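Local atomic coordinates of pyridine nucleotide-disulphide oxidoreductase dimerisation region (Escherichia coli BL21, PDB entry 6KYY), a protein that binds FAD as a flavoprotein disulfide reductase and is probably involved in resistance to reactive chlorine species stress. Residues 13-18 and 36-41. Sequence-based numbering, arbitrary orientation.
With FAD (flavin-adenine dinucleotide), chain N.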
ATOM      1  N   ALA B  13      -9.006 -31.089 -21.623  1.00 19.90           N
ATOM      2  CA  ALA B  13      -7.895 -30.183 -21.378  1.00 10.68           C
ATOM      3  C   ALA B  13      -6.901 -30.862 -20.450  1.00 14.10           C
ATOM      4  O   ALA B  13      -7.294 -31.437 -19.431  1.00 14.90           O
ATOM      5  CB  ALA B  13      -8.377 -28.863 -20.765  1.00 16.44           C
ATOM      6  N   VAL B  14      -5.622 -30.804 -20.809  1.00 16.28           N
ATOM      7  CA  VAL B  14      -4.539 -31.312 -19.974  1.00 10.77           C
ATOM      8  C   VAL B  14      -3.554 -30.176 -19.752  1.00 17.03           C
ATOM      9  O   VAL B  14      -3.008 -29.623 -20.715  1.00 16.43           O
ATOM     10  CB  VAL B  14      -3.839 -32.527 -20.605  1.00 17.33           C
ATOM     11  CG1 VAL B  14      -2.765 -33.060 -19.668  1.00  9.99           C
ATOM     12  CG2 VAL B  14      -4.847 -33.613 -20.930  1.00 22.02           C
ATOM     13  N   ILE B  15      -3.332 -29.823 -18.489  1.00 19.88           N
ATOM     14  CA  ILE B  15      -2.407 -28.763 -18.111  1.00 14.15           C
ATOM     15  C   ILE B  15      -1.160 -29.403 -17.520  1.00 16.90           C
ATOM     16  O   ILE B  15      -1.250 -30.368 -16.752  1.00 17.88           O
ATOM     17  CB  ILE B  15      -3.059 -27.779 -17.119  1.00  9.84           C
ATOM     18  CG1 ILE B  15      -4.243 -27.072 -17.780  1.00 11.82           C
ATOM     19  CG2 ILE B  15      -2.047 -26.758 -16.629  1.00 11.88           C
ATOM     20  CD1 ILE B  15      -5.437 -26.897 -16.873  1.00 10.93           C
ATOM     21  N   ILE B  16       0.006 -28.872 -17.888  1.00 16.55           N
ATOM     22  CA  ILE B  16       1.281 -29.426 -17.448  1.00 20.42           C
ATOM     23  C   ILE B  16       1.952 -28.466 -16.476  1.00 24.81           C
ATOM     24  O   ILE B  16       2.665 -27.545 -16.889  1.00 19.85           O
ATOM     25  CB  ILE B  16       2.196 -29.724 -18.650  1.00 10.07           C
ATOM     26  CG1 ILE B  16       1.460 -30.591 -19.674  1.00 13.08           C
ATOM     27  CG2 ILE B  16       3.475 -30.406 -18.190  1.00 10.31           C
ATOM     28  CD1 ILE B  16       2.160 -30.678 -21.009  1.00 16.57           C
ATOM     29  N   GLY B  17       1.736 -28.678 -15.179  1.00 18.91           N
ATOM     30  CA  GLY B  17       2.325 -27.827 -14.164  1.00 11.17           C
ATOM     31  C   GLY B  17       1.293 -27.088 -13.340  1.00 18.44           C
ATOM     32  O   GLY B  17       0.231 -26.720 -13.850  1.00 28.23           O
ATOM     33  N   PHE B  18       1.591 -26.866 -12.058  1.00 19.16           N
ATOM     34  CA  PHE B  18       0.691 -26.161 -11.154  1.00 15.50           C
ATOM     35  C   PHE B  18       0.936 -24.656 -11.137  1.00 33.08           C
ATOM     36  O   PHE B  18       0.749 -24.015 -10.095  1.00 30.48           O
ATOM     37  CB  PHE B  18       0.811 -26.734  -9.742  1.00 19.06           C
ATOM     38  CG  PHE B  18      -0.510 -26.922  -9.048  1.00 24.22           C
ATOM     39  CD1 PHE B  18      -1.276 -25.829  -8.676  1.00 26.96           C
ATOM     40  CD2 PHE B  18      -0.985 -28.192  -8.764  1.00 17.22           C
ATOM     41  CE1 PHE B  18      -2.489 -25.997  -8.035  1.00 25.29           C
ATOM     42  CE2 PHE B  18      -2.199 -28.368  -8.125  1.00 17.69           C
ATOM     43  CZ  PHE B  18      -2.951 -27.269  -7.760  1.00 28.92           C
ATOM     44  N   VAL B  36     -10.863 -31.957 -16.890  1.00 23.75           N
ATOM     45  CA  VAL B  36      -9.538 -31.351 -16.854  1.00 20.93           C
ATOM     46  C   VAL B  36      -8.593 -32.243 -16.061  1.00 18.11           C
ATOM     47  O   VAL B  36      -8.994 -32.876 -15.078  1.00 24.05           O
ATOM     48  CB  VAL B  36      -9.583 -29.935 -16.244  1.00 15.83           C
ATOM     49  CG1 VAL B  36      -8.322 -29.163 -16.593  1.00  8.18           C
ATOM     50  CG2 VAL B  36     -10.821 -29.192 -16.722  1.00 12.72           C
ATOM     51  N   ALA B  37      -7.335 -32.285 -16.494  1.00 17.44           N
ATOM     52  CA  ALA B  37      -6.270 -32.975 -15.784  1.00 19.41           C
ATOM     53  C   ALA B  37      -5.058 -32.060 -15.716  1.00 24.51           C
ATOM     54  O   ALA B  37      -4.619 -31.533 -16.743  1.00 33.03           O
ATOM     55  CB  ALA B  37      -5.900 -34.294 -16.469  1.00 19.13           C
ATOM     56  N   LEU B  38      -4.528 -31.865 -14.514  1.00 24.84           N
ATOM     57  CA  LEU B  38      -3.319 -31.081 -14.307  1.00 26.83           C
ATOM     58  C   LEU B  38      -2.214 -31.995 -13.797  1.00 24.33           C
ATOM     59  O   LEU B  38      -2.394 -32.693 -12.793  1.00 27.38           O
ATOM     60  CB  LEU B  38      -3.560 -29.936 -13.321  1.00 16.25           C
ATOM     61  CG  LEU B  38      -2.491 -28.839 -13.317  1.00 19.63           C
ATOM     62  CD1 LEU B  38      -3.127 -27.463 -13.206  1.00 24.89           C
ATOM     63  CD2 LEU B  38      -1.487 -29.059 -12.195  1.00 17.69           C
ATOM     64  N   ILE B  39      -1.079 -31.990 -14.490  1.00 18.69           N
ATOM     65  CA  ILE B  39       0.074 -32.803 -14.125  1.00 15.39           C
ATOM     66  C   ILE B  39       1.047 -31.939 -13.339  1.00  9.05           C
ATOM     67  O   ILE B  39       1.356 -30.812 -13.743  1.00 18.00           O
ATOM     68  CB  ILE B  39       0.753 -33.402 -15.369  1.00 19.03           C
ATOM     69  CG1 ILE B  39      -0.293 -33.755 -16.427  1.00 22.65           C
ATOM     70  CG2 ILE B  39       1.572 -34.627 -14.988  1.00 25.47           C
ATOM     71  CD1 ILE B  39      -1.101 -34.984 -16.092  1.00 30.62           C
ATOM     72  N   GLU B  40       1.532 -32.466 -12.217  1.00 14.00           N
ATOM     73  CA  GLU B  40       2.482 -31.761 -11.364  1.00 15.52           C
ATOM     74  C   GLU B  40       3.554 -32.747 -10.931  1.00 30.04           C
ATOM     75  O   GLU B  40       3.243 -33.775 -10.321  1.00 26.98           O
ATOM     76  CB  GLU B  40       1.780 -31.144 -10.150  1.00 14.53           C
ATOM     77  CG  GLU B  40       2.714 -30.503  -9.144  1.00 21.72           C
ATOM     78  CD  GLU B  40       3.746 -29.603  -9.792  1.00 23.00           C
ATOM     79  OE1 GLU B  40       4.951 -29.783  -9.514  1.00 22.67           O
ATOM     80  OE2 GLU B  40       3.355 -28.711 -10.575  1.00 28.49           O
ATOM     81  N   GLN B  41       4.813 -32.436 -11.245  1.00 28.10           N
ATOM     82  CA  GLN B  41       5.911 -33.370 -11.030  1.00 25.70           C
ATOM     83  C   GLN B  41       6.383 -33.434  -9.584  1.00 26.33           C
ATOM     84  O   GLN B  41       7.168 -34.329  -9.250  1.00 22.36           O
ATOM     85  CB  GLN B  41       7.093 -33.004 -11.933  1.00 17.45           C
ATOM     86  CG  GLN B  41       7.854 -31.764 -11.492  1.00 19.35           C
ATOM     87  CD  GLN B  41       8.850 -31.287 -12.534  1.00 31.46           C
ATOM     88  OE1 GLN B  41       9.038 -31.929 -13.568  1.00 27.98           O
ATOM     89  NE2 GLN B  41       9.494 -30.156 -12.266  1.00 16.28           N
TER
HETATM   90  PA  FAD N 501       5.254 -21.918 -12.240  1.00 26.90           P
HETATM   91  O1A FAD N 501       6.726 -21.795 -12.379  1.00 24.59           O
HETATM   92  O2A FAD N 501       4.624 -21.116 -11.096  1.00 30.08           O
HETATM   93  O5B FAD N 501       4.838 -23.426 -12.111  1.00 30.02           O
HETATM   94  C5B FAD N 501       5.720 -24.485 -12.538  1.00 23.15           C
HETATM   95  C4B FAD N 501       5.184 -25.796 -12.020  1.00 30.17           C
HETATM   96  O4B FAD N 501       5.249 -26.799 -13.061  1.00 21.28           O
HETATM   97  C3B FAD N 501       5.926 -26.370 -10.812  1.00 22.16           C
HETATM   98  O3B FAD N 501       5.004 -26.839  -9.835  1.00 29.01           O
HETATM   99  C2B FAD N 501       6.753 -27.509 -11.417  1.00 14.48           C
HETATM  100  O2B FAD N 501       6.968 -28.560 -10.482  1.00 14.60           O
HETATM  101  C1B FAD N 501       5.836 -27.972 -12.544  1.00 18.94           C
HETATM  102  N9A FAD N 501       6.518 -28.670 -13.630  1.00 25.58           N
HETATM  103  C8A FAD N 501       7.662 -28.281 -14.276  1.00 25.76           C
HETATM  104  N7A FAD N 501       8.052 -29.109 -15.218  1.00 18.69           N
HETATM  105  C5A FAD N 501       7.097 -30.114 -15.187  1.00 12.42           C
HETATM  106  C6A FAD N 501       6.935 -31.294 -15.938  1.00 13.51           C
HETATM  107  N6A FAD N 501       7.767 -31.677 -16.910  1.00 21.58           N
HETATM  108  N1A FAD N 501       5.871 -32.078 -15.654  1.00 17.59           N
HETATM  109  C2A FAD N 501       5.034 -31.700 -14.684  1.00 15.74           C
HETATM  110  N3A FAD N 501       5.086 -30.614 -13.910  1.00 20.97           N
HETATM  111  C4A FAD N 501       6.145 -29.857 -14.213  1.00 21.72           C
HETATM  112  N1  FAD N 501       6.850 -12.854  -9.694  1.00 27.18           N
HETATM  113  C2  FAD N 501       6.167 -11.715  -9.375  1.00 23.07           C
HETATM  114  O2  FAD N 501       5.197 -11.334 -10.041  1.00 37.33           O
HETATM  115  N3  FAD N 501       6.560 -10.963  -8.282  1.00 14.82           N
HETATM  116  C4  FAD N 501       7.625 -11.234  -7.447  1.00 25.01           C
HETATM  117  O4  FAD N 501       7.869 -10.492  -6.497  1.00 35.08           O
HETATM  118  C4X FAD N 501       8.348 -12.445  -7.797  1.00 21.44           C
HETATM  119  N5  FAD N 501       9.348 -12.799  -7.043  1.00 27.83           N
HETATM  120  C5X FAD N 501      10.033 -13.956  -7.374  1.00 30.18           C
HETATM  121  C6  FAD N 501      11.118 -14.338  -6.587  1.00 34.83           C
HETATM  122  C7  FAD N 501      11.839 -15.492  -6.876  1.00 52.60           C
HETATM  123  C7M FAD N 501      13.006 -15.874  -6.004  1.00 34.20           C
HETATM  124  C8  FAD N 501      11.470 -16.283  -7.976  1.00 32.28           C
HETATM  125  C8M FAD N 501      12.230 -17.537  -8.315  1.00 22.13           C
HETATM  126  C9  FAD N 501      10.388 -15.904  -8.764  1.00 25.94           C
HETATM  127  C9A FAD N 501       9.669 -14.751  -8.471  1.00 18.71           C
HETATM  128  N10 FAD N 501       8.564 -14.343  -9.244  1.00 19.12           N
HETATM  129  C10 FAD N 501       7.881 -13.192  -8.937  1.00 18.83           C
HETATM  130  C1' FAD N 501       8.136 -15.125 -10.414  1.00 26.43           C
HETATM  131  C2' FAD N 501       7.043 -16.140 -10.096  1.00 19.15           C
HETATM  132  O2' FAD N 501       7.531 -17.125  -9.185  1.00 27.12           O
HETATM  133  C3' FAD N 501       6.607 -16.828 -11.390  1.00 23.91           C
HETATM  134  O3' FAD N 501       6.745 -15.912 -12.470  1.00 21.95           O
HETATM  135  C4' FAD N 501       5.172 -17.356 -11.370  1.00 30.64           C
HETATM  136  O4' FAD N 501       5.083 -18.458 -10.465  1.00 41.87           O
HETATM  137  C5' FAD N 501       4.679 -17.760 -12.744  1.00 21.92           C
HETATM  138  O5' FAD N 501       5.085 -19.119 -13.010  1.00 20.19           O
HETATM  139  P   FAD N 501       4.353 -19.992 -14.097  1.00 20.18           P
HETATM  140  O1P FAD N 501       2.852 -19.684 -14.079  1.00 16.75           O
HETATM  141  O2P FAD N 501       4.999 -19.826 -15.417  1.00 38.20           O
HETATM  142  O3P FAD N 501       4.543 -21.482 -13.588  1.00 30.22           O
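Ala-13 to Ile-16 and Val-36 to Ile-39 pair in parallel, their short axes 4.6 Å apart and 16° from alignment. The amide bonds alternate between the strands: Ala-37 N to Ala-13 O, Ile-15 N to Ala-37 O, Ile-39 N to Ile-15 O (2.8 Å) and, past the strand end, Gly-17 N to Ile-39 O. With helix 20-31 between them, the strands form the beta-alpha-beta unit that opens a Rossmann-type dinucleotide fold, and Gly-17 is consistent with the first glycine of its GxGxxG motif. On the face covered by that helix, Ile-15 straddles two neighbours: its CD1 reaches Val-36 CG1, while CG2, anti to the backbone N, lies 3.7 Å from Leu-38 CD1. Leu-38 in turn brings CD2 to 3.6 Å from Phe-18 CD2, the two side chains crossing at about a right angle. Val-14 CG1 and Ile-39 CG1 meet more distantly on the other face, where strand 99-103 contributes Ile-102. Glu-40 ends the second strand. Its CG is anti to the backbone N (chi1 175°), the chain bends at chi2, and both carboxylate oxygens meet the ribose of FAD. Glu-40 OE2 accepts hydrogen bonds from Phe-18 N (3.0 Å) and from ribose O3B; OE1 accepts them from ribose O2B and from the amide of Ser-42. Gly-17 CA lies 3.3 Å from FAD O4B, bringing the glycine backbone directly against the sugar. The acidic residue ending the second strand thus illustrates the classic Rossmann solution: one carboxylate grips both ribose hydroxyls of the adenosine half, and a backbone amide on each oxygen holds it in place, probably also stabilising its negative charge.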